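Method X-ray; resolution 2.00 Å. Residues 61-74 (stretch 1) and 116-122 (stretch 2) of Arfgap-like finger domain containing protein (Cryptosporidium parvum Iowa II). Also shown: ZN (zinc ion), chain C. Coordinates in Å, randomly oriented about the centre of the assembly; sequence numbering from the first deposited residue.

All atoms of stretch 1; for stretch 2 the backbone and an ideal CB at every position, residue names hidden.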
# COMPACT_ATOMS: atom_id res chain seq x y z
N ASN A 61 -10.28 8.69 3.87
CA ASN A 61 -11.56 8.35 3.27
C ASN A 61 -11.50 6.97 2.61
O ASN A 61 -12.27 6.07 2.95
CB ASN A 61 -11.96 9.44 2.25
CG ASN A 61 -13.44 9.44 1.91
OD1 ASN A 61 -13.96 8.54 1.20
ND2 ASN A 61 -14.16 10.47 2.42
N CYS A 62 -10.55 6.77 1.71
CA CYS A 62 -10.45 5.49 0.99
C CYS A 62 -10.06 4.35 1.91
O CYS A 62 -10.48 3.23 1.68
CB CYS A 62 -9.51 5.59 -0.23
SG CYS A 62 -10.17 6.78 -1.41
N SER A 63 -9.29 4.65 2.97
CA SER A 63 -8.94 3.66 3.99
C SER A 63 -10.15 3.01 4.66
O SER A 63 -10.14 1.81 4.89
CB SER A 63 -8.01 4.25 5.04
OG SER A 63 -8.66 5.30 5.75
N SER A 64 -11.20 3.79 4.95
CA SER A 64 -12.45 3.26 5.50
C SER A 64 -13.08 2.27 4.58
O SER A 64 -13.43 1.19 5.02
CB SER A 64 -13.47 4.35 5.86
OG SER A 64 -12.98 5.15 6.91
N ASP A 65 -13.26 2.65 3.31
CA ASP A 65 -13.77 1.70 2.30
C ASP A 65 -12.99 0.40 2.25
O ASP A 65 -13.59 -0.68 2.23
CB ASP A 65 -13.84 2.32 0.90
CG ASP A 65 -14.74 3.58 0.86
OD1 ASP A 65 -15.70 3.70 1.67
OD2 ASP A 65 -14.44 4.47 0.04
N HIS A 66 -11.66 0.50 2.19
CA HIS A 66 -10.80 -0.68 2.21
C HIS A 66 -10.98 -1.53 3.48
O HIS A 66 -10.91 -2.74 3.41
CB HIS A 66 -9.33 -0.30 2.10
CG HIS A 66 -8.91 0.05 0.71
ND1 HIS A 66 -8.01 -0.71 -0.00
CD2 HIS A 66 -9.28 1.07 -0.11
CE1 HIS A 66 -7.82 -0.17 -1.19
NE2 HIS A 66 -8.59 0.91 -1.28
N ARG A 67 -11.17 -0.88 4.62
CA ARG A 67 -11.33 -1.57 5.90
C ARG A 67 -12.61 -2.43 5.96
O ARG A 67 -12.67 -3.40 6.72
CB ARG A 67 -11.26 -0.58 7.09
CG ARG A 67 -9.83 -0.10 7.44
CD ARG A 67 -9.76 0.72 8.76
NE ARG A 67 -10.52 1.98 8.71
CZ ARG A 67 -10.03 3.18 8.37
NH1 ARG A 67 -8.76 3.35 8.03
NH2 ARG A 67 -10.83 4.25 8.36
N LYS A 68 -13.61 -2.07 5.16
CA LYS A 68 -14.84 -2.87 5.02
C LYS A 68 -14.71 -4.09 4.11
O LYS A 68 -15.63 -4.89 4.03
CB LYS A 68 -15.98 -2.02 4.48
CG LYS A 68 -16.32 -0.77 5.26
CD LYS A 68 -17.37 0.02 4.45
CE LYS A 68 -17.33 1.51 4.75
NZ LYS A 68 -17.40 1.75 6.23
N MET A 69 -13.61 -4.22 3.39
CA MET A 69 -13.47 -5.30 2.43
C MET A 69 -12.93 -6.60 3.02
O MET A 69 -13.24 -7.68 2.53
CB MET A 69 -12.57 -4.86 1.28
CG MET A 69 -13.13 -3.69 0.51
SD MET A 69 -12.09 -3.16 -0.86
CE MET A 69 -10.49 -3.04 -0.16
N GLY A 70 -12.08 -6.51 4.04
CA GLY A 70 -11.56 -7.75 4.64
C GLY A 70 -10.15 -8.05 4.18
O GLY A 70 -9.82 -7.85 2.99
N VAL A 71 -9.34 -8.57 5.10
CA VAL A 71 -7.89 -8.53 4.97
C VAL A 71 -7.33 -9.27 3.78
O VAL A 71 -6.24 -8.92 3.30
CB VAL A 71 -7.13 -9.00 6.26
CG1 VAL A 71 -7.13 -7.91 7.31
CG2 VAL A 71 -7.71 -10.27 6.79
N HIS A 72 -8.05 -10.30 3.32
CA HIS A 72 -7.63 -11.05 2.14
C HIS A 72 -7.79 -10.25 0.84
O HIS A 72 -7.15 -10.57 -0.19
CB HIS A 72 -8.42 -12.38 2.07
CG HIS A 72 -9.89 -12.21 1.85
ND1 HIS A 72 -10.72 -11.62 2.78
CD2 HIS A 72 -10.69 -12.52 0.79
CE1 HIS A 72 -11.95 -11.57 2.31
NE2 HIS A 72 -11.96 -12.11 1.10
N ILE A 73 -8.66 -9.23 0.89
CA ILE A 73 -8.82 -8.30 -0.23
C ILE A 73 -7.82 -7.13 -0.07
O ILE A 73 -6.96 -6.92 -0.92
CB ILE A 73 -10.28 -7.79 -0.31
CG1 ILE A 73 -11.28 -8.97 -0.30
CG2 ILE A 73 -10.47 -6.78 -1.47
CD1 ILE A 73 -11.61 -9.54 -1.65
N SER A 74 -7.89 -6.42 1.04
CA SER A 74 -7.01 -5.29 1.28
C SER A 74 -6.75 -5.13 2.76
O SER A 74 -7.68 -5.03 3.53
CB SER A 74 -7.60 -4.02 0.64
OG SER A 74 -6.83 -2.89 0.94
N UNK A 116 -13.14 2.71 -7.63
CA UNK A 116 -14.14 1.70 -7.30
C UNK A 116 -13.56 0.51 -6.54
O UNK A 116 -14.31 -0.39 -6.10
CB UNK A 116 -14.82 1.21 -8.58
N UNK A 117 -12.23 0.48 -6.46
CA UNK A 117 -11.45 -0.61 -5.82
C UNK A 117 -11.70 -1.97 -6.50
O UNK A 117 -11.41 -3.03 -5.93
CB UNK A 117 -11.81 -0.71 -4.34
N UNK A 118 -12.22 -1.94 -7.73
CA UNK A 118 -12.32 -3.16 -8.55
C UNK A 118 -10.97 -3.85 -8.62
O UNK A 118 -10.92 -5.07 -8.52
CB UNK A 118 -12.82 -2.84 -9.96
N UNK A 119 -9.87 -3.10 -8.74
CA UNK A 119 -8.53 -3.72 -8.77
C UNK A 119 -8.27 -4.62 -7.56
O UNK A 119 -7.67 -5.65 -7.71
CB UNK A 119 -7.45 -2.63 -8.83
N UNK A 120 -8.69 -4.20 -6.36
CA UNK A 120 -8.42 -4.90 -5.13
C UNK A 120 -9.01 -6.31 -5.12
O UNK A 120 -8.40 -7.22 -4.55
CB UNK A 120 -8.97 -4.09 -3.95
N UNK A 121 -10.20 -6.49 -5.70
CA UNK A 121 -10.89 -7.79 -5.64
C UNK A 121 -10.64 -8.64 -6.88
O UNK A 121 -11.07 -9.81 -6.96
CB UNK A 121 -12.40 -7.58 -5.47
N UNK A 122 -9.95 -8.03 -7.85
CA UNK A 122 -9.71 -8.65 -9.15
C UNK A 122 -8.63 -9.75 -9.08
O UNK A 122 -7.75 -9.68 -8.25
CB UNK A 122 -9.30 -7.58 -10.16
ZN ZN C . -8.69 8.45 -1.47

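Position 116 has nothing of stretch 1 within 5.5 Å of its ideal CB, so the contact sets no rule and many side chains would do. The residue is Thr116, whose OG1 accepts a weak hydrogen bond from the backbone N of position 118, 3.4 Å away.

At position 117 CA-to-CB points toward stretch 1, with the ideal CB 4.3 Å from Met69 SD and 4.7 Å from His66 NE2. Phi and psi of 60° and 19° are left-handed, which favours glycine, asparagine or aspartate but does not exclude others. Beyond the CB, the side chains of His66, Asp65 and zinc-bound Cys62 line a path, so a long side chain with an apolar stem and a positive end would suit; a shorter polar one could also fit. The deposited Lys117 runs along it and gives up more surface to the other stretch than any other residue here. Its CG lies 3.7 Å from His66 NE2 and its CE 3.6 Å from Asp65 CB, and NZ ends 3.8 Å from Cys62 SG. NZ is also 4.3 Å from Asp65 OD2, near but beyond a salt bridge.

Position 118 is out of reach of stretch 1 and, with helical backbone angles, accepts most residues. It holds Glu118.

Position 119 sends its CB sideways, with nothing of stretch 1 within 5.5 Å. A small residue would leave His66 untouched; a long or aromatic one could turn back to it. Tyr119, with chi1 p, does so: its OH comes 3.3 Å from His66 CE1, at the edge of the imidazole and near its plane. The ring nitrogen ND1 of His66 shares a 2.7 Å hydrogen bond with Ser74 OG.

At position 120 the CB points toward stretch 1, with the ideal CB 4.0 Å from Ile73 CG2, 4.2 Å from Met69 CE and 4.8 Å from Ser74 CB. These neighbours leave little depth, so a small apolar residue is the natural choice. Ala120 packs its CB 3.9 Å from Ile73 CG2 and also against Met69 CE.

Position 121 points sideways, its ideal CB 4.4 Å from Ile73 CD1; small polar or modest apolar residues would both serve. Ser121 places CB 4.3 Å from Ile73 CD1, while its OG makes a weak 3.5 Å hydrogen bond to Glu118 O.

Position 122 is out of reach of stretch 1, and its extended phi and psi of -75° and 153° suit a helix N-cap: serine, threonine, aspartate or asparagine. Ser122 caps the helix that follows, and its OG donates to Tyr119 O at 2.7 Å.

Stretch 2 116-122: TKEYASS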
# COMPACT_ATOMS: atom_id res chain seq x y z
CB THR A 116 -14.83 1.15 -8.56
OG1 THR A 116 -13.85 0.52 -9.37
CG2 THR A 116 -15.54 2.28 -9.34
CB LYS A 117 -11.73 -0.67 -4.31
CG LYS A 117 -11.46 0.62 -3.54
CD LYS A 117 -12.76 1.41 -3.19
CE LYS A 117 -12.46 2.68 -2.40
NZ LYS A 117 -11.65 3.71 -3.19
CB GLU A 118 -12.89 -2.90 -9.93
CG GLU A 118 -13.00 -4.17 -10.87
CD GLU A 118 -13.66 -3.85 -12.26
OE1 GLU A 118 -14.89 -3.84 -12.37
OE2 GLU A 118 -12.92 -3.63 -13.26
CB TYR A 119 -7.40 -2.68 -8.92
CG TYR A 119 -7.20 -1.84 -7.67
CD1 TYR A 119 -6.33 -2.24 -6.68
CD2 TYR A 119 -7.93 -0.66 -7.49
CE1 TYR A 119 -6.15 -1.46 -5.50
CE2 TYR A 119 -7.77 0.15 -6.33
CZ TYR A 119 -6.88 -0.28 -5.32
OH TYR A 119 -6.68 0.49 -4.17
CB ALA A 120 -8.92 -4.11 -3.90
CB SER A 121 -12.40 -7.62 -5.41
OG SER A 121 -13.06 -6.90 -6.47
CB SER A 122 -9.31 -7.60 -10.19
OG SER A 122 -7.98 -7.14 -10.00
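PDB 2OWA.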